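Local coordinates for carbon monoxide oxidation system transcription regulator CooA-1 (Carboxydothermus hydrogenoformans, PDB 6CPB), which binds heme in its sensor domain, the part present here, and probably acts as a DNA-binding transcription regulator that responds to carbon monoxide, at residues A[6-11]-A[72-77]. Residues are numbered along the deposited sequence; the frame is centred on the assembly and turned at random. Where two conformers were deposited one is given.
With SO4 (sulfate ion), chain D.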
# COMPACT_ATOMS: atom_id res chain seq x y z
N THR A 6 8.70 6.08 -10.00
CA THR A 6 7.47 6.72 -9.51
C THR A 6 7.75 7.95 -8.66
O THR A 6 6.80 8.59 -8.19
CB THR A 6 6.57 5.78 -8.69
OG1 THR A 6 7.14 5.55 -7.39
CG2 THR A 6 6.31 4.46 -9.41
N ASN A 7 9.01 8.31 -8.47
CA ASN A 7 9.32 9.46 -7.64
C ASN A 7 8.66 10.72 -8.20
O ASN A 7 8.64 10.94 -9.42
CB ASN A 7 10.84 9.62 -7.57
CG ASN A 7 11.25 10.76 -6.71
OD1 ASN A 7 11.34 11.90 -7.18
ND2 ASN A 7 11.50 10.49 -5.44
N LEU A 8 8.14 11.56 -7.31
CA LEU A 8 7.33 12.71 -7.69
C LEU A 8 8.09 14.02 -7.79
O LEU A 8 7.47 15.05 -8.05
CB LEU A 8 6.15 12.85 -6.73
CG LEU A 8 5.15 11.69 -6.82
CD1 LEU A 8 4.21 11.74 -5.64
CD2 LEU A 8 4.37 11.70 -8.13
N LEU A 9 9.41 14.04 -7.62
CA LEU A 9 10.13 15.30 -7.79
C LEU A 9 9.93 15.87 -9.19
O LEU A 9 9.81 17.09 -9.35
CB LEU A 9 11.61 15.16 -7.48
CG LEU A 9 11.97 15.03 -6.00
CD1 LEU A 9 13.44 14.68 -5.82
CD2 LEU A 9 11.62 16.29 -5.24
N GLU A 10 9.92 15.02 -10.22
CA GLU A 10 9.74 15.54 -11.57
C GLU A 10 8.38 16.22 -11.71
O GLU A 10 8.26 17.21 -12.43
CB GLU A 10 9.96 14.42 -12.59
CG GLU A 10 9.80 14.81 -14.06
CD GLU A 10 8.41 14.51 -14.62
OE1 GLU A 10 7.57 13.94 -13.90
OE2 GLU A 10 8.16 14.84 -15.81
N VAL A 11 7.36 15.69 -11.04
CA VAL A 11 6.03 16.29 -11.01
C VAL A 11 6.05 17.61 -10.24
O VAL A 11 5.51 18.63 -10.71
CB VAL A 11 5.06 15.27 -10.39
CG1 VAL A 11 3.80 15.92 -9.84
CG2 VAL A 11 4.73 14.19 -11.43
N GLY A 72 10.01 13.46 -2.85
CA GLY A 72 9.26 12.90 -3.96
C GLY A 72 8.43 11.69 -3.61
O GLY A 72 7.78 11.13 -4.50
N ASP A 73 8.41 11.28 -2.34
CA ASP A 73 7.54 10.21 -1.87
C ASP A 73 6.32 10.78 -1.15
O ASP A 73 6.38 11.84 -0.52
CB ASP A 73 8.27 9.26 -0.91
CG ASP A 73 9.23 8.31 -1.59
OD1 ASP A 73 8.99 7.90 -2.74
OD2 ASP A 73 10.23 7.92 -0.93
N ILE A 74 5.22 10.03 -1.22
CA ILE A 74 3.93 10.44 -0.68
C ILE A 74 3.42 9.39 0.31
O ILE A 74 3.69 8.19 0.16
CB ILE A 74 2.95 10.66 -1.86
CG1 ILE A 74 1.76 11.55 -1.48
CG2 ILE A 74 2.47 9.36 -2.44
CD1 ILE A 74 0.98 12.04 -2.69
N PHE A 75 2.68 9.84 1.31
CA PHE A 75 2.11 8.96 2.33
C PHE A 75 0.88 9.66 2.91
O PHE A 75 0.37 10.62 2.33
CB PHE A 75 3.20 8.52 3.32
CG PHE A 75 2.77 7.47 4.33
CD1 PHE A 75 2.07 6.33 3.95
CD2 PHE A 75 3.08 7.63 5.67
CE1 PHE A 75 1.67 5.40 4.90
CE2 PHE A 75 2.70 6.70 6.61
CZ PHE A 75 2.00 5.57 6.22
N CYS A 76 0.36 9.17 4.04
CA CYS A 76 -0.90 9.67 4.55
C CYS A 76 -1.01 9.36 6.03
O CYS A 76 -0.32 8.49 6.57
CB CYS A 76 -2.05 9.02 3.79
SG CYS A 76 -1.96 7.20 3.77
N THR A 77 -1.91 10.09 6.68
CA THR A 77 -2.28 9.80 8.05
C THR A 77 -3.37 8.72 8.06
O THR A 77 -3.67 8.12 7.02
CB THR A 77 -2.72 11.07 8.77
OG1 THR A 77 -3.91 11.55 8.15
CG2 THR A 77 -1.64 12.14 8.73
S SO4 D . 10.85 5.43 -6.92
O1 SO4 D . 11.23 6.43 -7.92
O2 SO4 D . 9.73 4.65 -7.42
O3 SO4 D . 11.99 4.55 -6.66
O4 SO4 D . 10.47 6.12 -5.68
O HOH W 1 11.14 7.83 -4.43
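In the cupin-like beta-roll of this CRP-family sensor domain, residues 6-11, which lead into the short N-terminal helix 9-12, lie against the loop residues Gly72 and Asp73 that precede edge strand 74-76. One backbone bond crosses the contact: Leu8 N donates to Gly72 O at 2.9 Å, in the carbonyl plane and on a lone pair, with a fairly straight N-H...O angle of 154°. The CA atoms of Leu8 and Gly72 lie 4.2 Å apart.

Over this glycine the Asn7 amide is laid by its torsions, CG anti to the backbone N (chi1 -179°) and chi2 turning the amide plane crosswise at -86°. Its ND2 sits 3.6 Å from Gly72 CA, and a CB built on that glycine would come within 2.4 Å of ND2; the positive phi of Gly72 independently disfavours a side chain. The other end, OD1, caps the helix start by accepting from Leu9 N at 2.9 Å, the donor standing above the amide carbonyl plane. ND2 itself donates to Ala71 O and to a water, which in turn donates to Asp73 OD1; that carboxylate is also held by Lys115, Asn112 and, through OD2, Glu70 N. An alanine in place of Asn7 would probably weaken the helix start and the tie to Ala71 and Asp73, since both the OD1 cap and the ND2 bonds would go.

On the apolar side, the CB of Leu8 is directed at residues 72-77 and lies 3.3 Å from Gly72 O, while the side chain crosses Ile74 obliquely; Leu47 of strand 44-50 and Asn112 of helix 108-135 also touch Leu8. A sulfate, probably from the crystallisation liquor, is bound by Thr6 N and OG1. The Leu8-Ile74 meeting is a single touch of branch on stem, Leu8 CD1 to Ile74 CB at 4.1 Å.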